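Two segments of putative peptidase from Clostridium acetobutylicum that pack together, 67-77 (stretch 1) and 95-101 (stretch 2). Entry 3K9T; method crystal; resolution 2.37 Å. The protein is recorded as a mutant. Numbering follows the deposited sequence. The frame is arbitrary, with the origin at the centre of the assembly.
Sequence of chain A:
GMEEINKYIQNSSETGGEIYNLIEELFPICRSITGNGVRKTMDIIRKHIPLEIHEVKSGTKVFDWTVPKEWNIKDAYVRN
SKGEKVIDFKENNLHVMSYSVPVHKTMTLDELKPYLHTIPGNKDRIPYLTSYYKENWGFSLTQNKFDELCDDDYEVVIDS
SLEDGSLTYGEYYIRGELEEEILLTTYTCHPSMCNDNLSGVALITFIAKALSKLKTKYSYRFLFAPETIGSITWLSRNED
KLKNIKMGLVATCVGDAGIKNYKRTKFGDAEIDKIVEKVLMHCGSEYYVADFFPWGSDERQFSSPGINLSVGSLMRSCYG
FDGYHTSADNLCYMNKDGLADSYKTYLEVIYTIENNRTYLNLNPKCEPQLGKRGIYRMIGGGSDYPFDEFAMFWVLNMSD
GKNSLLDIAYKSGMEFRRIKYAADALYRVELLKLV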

# COMPACT_ATOMS: atom_id res chain seq x y z
N VAL A 67 21.69 -29.76 -26.59
CA VAL A 67 23.07 -29.38 -26.31
C VAL A 67 23.81 -29.17 -27.65
O VAL A 67 23.93 -30.08 -28.47
N PRO A 68 24.32 -27.95 -27.87
CA PRO A 68 24.99 -27.66 -29.16
C PRO A 68 26.29 -28.43 -29.45
O PRO A 68 26.81 -29.13 -28.59
N LYS A 69 26.79 -28.27 -30.67
CA LYS A 69 28.12 -28.72 -31.02
C LYS A 69 29.13 -27.94 -30.20
O LYS A 69 28.86 -26.84 -29.71
N GLU A 70 30.31 -28.54 -30.05
CA GLU A 70 31.36 -27.92 -29.31
C GLU A 70 32.18 -27.06 -30.25
O GLU A 70 32.50 -27.49 -31.37
N TRP A 71 32.54 -25.87 -29.78
CA TRP A 71 33.32 -24.90 -30.55
C TRP A 71 34.69 -24.70 -29.91
O TRP A 71 34.79 -24.62 -28.67
N ASN A 72 35.71 -24.59 -30.75
CA ASN A 72 37.08 -24.31 -30.31
C ASN A 72 37.80 -23.40 -31.28
O ASN A 72 37.41 -23.35 -32.44
N ILE A 73 38.83 -22.70 -30.82
CA ILE A 73 39.53 -21.77 -31.69
C ILE A 73 41.00 -21.72 -31.32
O ILE A 73 41.33 -21.62 -30.15
N LYS A 74 41.87 -21.84 -32.33
CA LYS A 74 43.33 -21.74 -32.21
C LYS A 74 43.82 -20.32 -32.57
O LYS A 74 44.63 -19.72 -31.88
N ASP A 75 43.34 -19.78 -33.67
CA ASP A 75 43.82 -18.47 -34.10
C ASP A 75 42.80 -17.89 -35.04
O ASP A 75 41.95 -18.62 -35.56
N ALA A 76 42.87 -16.58 -35.21
CA ALA A 76 42.04 -15.86 -36.16
C ALA A 76 42.75 -14.56 -36.48
O ALA A 76 43.39 -13.97 -35.60
N TYR A 77 42.68 -14.14 -37.75
CA TYR A 77 43.26 -12.87 -38.18
C TYR A 77 42.82 -12.44 -39.57
O TYR A 77 42.40 -13.28 -40.38
N HIS A 95 37.73 -9.88 -30.84
CA HIS A 95 37.86 -9.74 -32.30
C HIS A 95 37.16 -10.83 -33.13
O HIS A 95 36.95 -10.61 -34.32
N VAL A 96 36.83 -11.99 -32.56
CA VAL A 96 36.14 -13.05 -33.29
C VAL A 96 34.76 -13.27 -32.69
O VAL A 96 34.60 -13.33 -31.47
N MSE A 97 33.77 -13.40 -33.58
CA MSE A 97 32.40 -13.70 -33.20
C MSE A 97 32.36 -15.14 -32.68
O MSE A 97 32.80 -16.08 -33.35
N SER A 98 31.85 -15.31 -31.45
CA SER A 98 31.89 -16.61 -30.80
C SER A 98 31.08 -17.59 -31.62
O SER A 98 30.00 -17.26 -32.08
N TYR A 99 31.62 -18.79 -31.78
CA TYR A 99 31.06 -19.86 -32.59
C TYR A 99 31.31 -19.65 -34.09
O TYR A 99 30.66 -20.30 -34.91
N SER A 100 32.27 -18.80 -34.45
CA SER A 100 32.59 -18.58 -35.86
C SER A 100 33.02 -19.87 -36.56
O SER A 100 33.94 -20.56 -36.11
N VAL A 101 32.35 -20.19 -37.66
CA VAL A 101 32.73 -21.32 -38.52
C VAL A 101 34.17 -21.08 -39.04
O VAL A 101 34.59 -19.95 -39.15

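The most unusual feature of this contact is a reciprocal packing of Trp-71 and Tyr-99, in which each residue lays an aliphatic carbon on the other's ring. Tyr-99 CA sits 3.3 Å from the centroid of the Trp-71 five-membered ring, almost on the ring normal. Trp-71 CB lies 3.5 Å from the centroid of the Tyr-99 ring, also over the face. The Trp-71 five-membered ring and the Tyr-99 ring form an offset stack, with centroids 4.9 Å apart and planes at 27°.

Trp-71 points toward stretch 2 with chi1 t. It is the most heavily covered residue here. Its NE1 donates a hydrogen bond to Ser-100 O at 3.0 Å, near the plane of the indole. The backbone of Ser-98 and Tyr-99 crosses one indole face; Trp-71 CE2 to Tyr-99 N is 3.3 Å.

The CA-to-CB bond of Tyr-99 points away, yet its side chain returns to stretch 1. Its chi1 of -96° lies between wells. Tyr-99 OH donates a short hydrogen bond to Lys-69 O, 2.6 Å. This ties the ring tip to the backbone of stretch 1. The Lys-69 side chain, chi1 m, starts sideways and its end leads away. Pro-68 CG packs 3.9 Å from Tyr-99 OH.

A type II turn from Met-97 to Ser-100 carries the Tyr-99 ring and the Ser-100 O acceptor. Ser-100, chi1 m, braces it: Ser-100 OG donates to Met-97 O at 2.7 Å. The selenomethionine side chain of Met-97 points away.

A smaller apolar patch lies around Val-96, chi1 t, which points toward stretch 1. Val-96 CG2 meets Ala-76 CB at a tight 3.2 Å. Val-96 CG1 meets Ile-73 CD1 at 3.8 Å, and approaches the indole edge at Trp-71 CZ2, 4.4 Å. Ile-73 is t at both chi angles. Glu-70 points away from stretch 2 and accepts a hydrogen bond within stretch 1, Asn-72 ND2 to Glu-70 OE2, 2.9 Å.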

# COMPACT_ATOMS: atom_id res chain seq x y z
CB VAL A 67 23.78 -30.44 -25.43
CG1 VAL A 67 25.31 -30.17 -25.33
CG2 VAL A 67 23.16 -30.46 -24.04
CB PRO A 68 25.35 -26.17 -29.04
CG PRO A 68 25.53 -25.93 -27.55
CD PRO A 68 24.52 -26.88 -26.87
CB LYS A 69 28.42 -28.52 -32.51
CG LYS A 69 27.60 -29.44 -33.39
CD LYS A 69 28.00 -29.45 -34.87
CE LYS A 69 27.10 -30.42 -35.63
NZ LYS A 69 27.88 -31.43 -36.40
CB GLU A 70 32.24 -28.99 -28.64
CG GLU A 70 33.43 -28.38 -27.92
CD GLU A 70 34.26 -29.38 -27.16
OE1 GLU A 70 33.74 -30.45 -26.73
OE2 GLU A 70 35.45 -29.06 -26.98
CB TRP A 71 32.59 -23.55 -30.62
CG TRP A 71 33.26 -22.51 -31.47
CD1 TRP A 71 33.41 -22.54 -32.82
CD2 TRP A 71 33.88 -21.30 -31.02
NE1 TRP A 71 34.08 -21.42 -33.25
CE2 TRP A 71 34.37 -20.64 -32.17
CE3 TRP A 71 34.05 -20.70 -29.77
CZ2 TRP A 71 35.03 -19.41 -32.09
CZ3 TRP A 71 34.69 -19.47 -29.70
CH2 TRP A 71 35.17 -18.84 -30.86
CB ASN A 72 37.86 -25.60 -30.13
CG ASN A 72 37.52 -26.27 -28.82
OD1 ASN A 72 37.91 -25.78 -27.74
ND2 ASN A 72 36.77 -27.37 -28.89
CB ILE A 73 38.84 -20.35 -31.67
CG1 ILE A 73 39.53 -19.35 -32.61
CG2 ILE A 73 38.77 -19.78 -30.25
CD1 ILE A 73 38.61 -18.20 -33.09
CB LYS A 74 44.01 -22.75 -33.13
CG LYS A 74 43.82 -24.21 -32.71
CD LYS A 74 44.33 -25.20 -33.77
CE LYS A 74 43.64 -26.58 -33.62
NZ LYS A 74 42.15 -26.56 -33.91
CB ASP A 75 45.18 -18.64 -34.81
CG ASP A 75 46.04 -17.36 -34.84
OD1 ASP A 75 45.69 -16.34 -34.23
OD2 ASP A 75 47.11 -17.40 -35.47
CB ALA A 76 40.68 -15.59 -35.59
CB TYR A 77 44.81 -12.89 -38.11
CG TYR A 77 45.48 -14.08 -38.80
CD1 TYR A 77 45.85 -14.04 -40.15
CD2 TYR A 77 45.79 -15.23 -38.07
CE1 TYR A 77 46.48 -15.13 -40.76
CE2 TYR A 77 46.42 -16.30 -38.66
CZ TYR A 77 46.76 -16.26 -40.00
OH TYR A 77 47.39 -17.36 -40.55
CB HIS A 95 39.33 -9.68 -32.75
CG HIS A 95 40.03 -8.40 -32.43
ND1 HIS A 95 39.55 -7.17 -32.82
CD2 HIS A 95 41.18 -8.16 -31.76
CE1 HIS A 95 40.36 -6.22 -32.38
NE2 HIS A 95 41.37 -6.79 -31.76
CB VAL A 96 36.90 -14.41 -33.27
CG1 VAL A 96 36.07 -15.51 -33.94
CG2 VAL A 96 38.21 -14.28 -33.99
CB MSE A 97 31.49 -13.50 -34.41
CG MSE A 97 30.00 -13.80 -34.17
SE MSE A 97 29.06 -13.88 -35.87
CE MSE A 97 29.02 -11.96 -36.22
CB SER A 98 31.34 -16.52 -29.37
OG SER A 98 31.70 -17.65 -28.59
CB TYR A 99 29.58 -20.18 -32.25
CG TYR A 99 29.40 -21.33 -31.27
CD1 TYR A 99 29.97 -21.28 -30.00
CD2 TYR A 99 28.69 -22.47 -31.62
CE1 TYR A 99 29.82 -22.32 -29.08
CE2 TYR A 99 28.56 -23.55 -30.69
CZ TYR A 99 29.13 -23.47 -29.44
OH TYR A 99 28.99 -24.49 -28.51
CB SER A 100 33.68 -17.50 -36.08
OG SER A 100 33.17 -16.17 -36.01
CB VAL A 101 31.71 -21.49 -39.66
CG1 VAL A 101 30.34 -21.87 -39.07
CG2 VAL A 101 31.59 -20.20 -40.47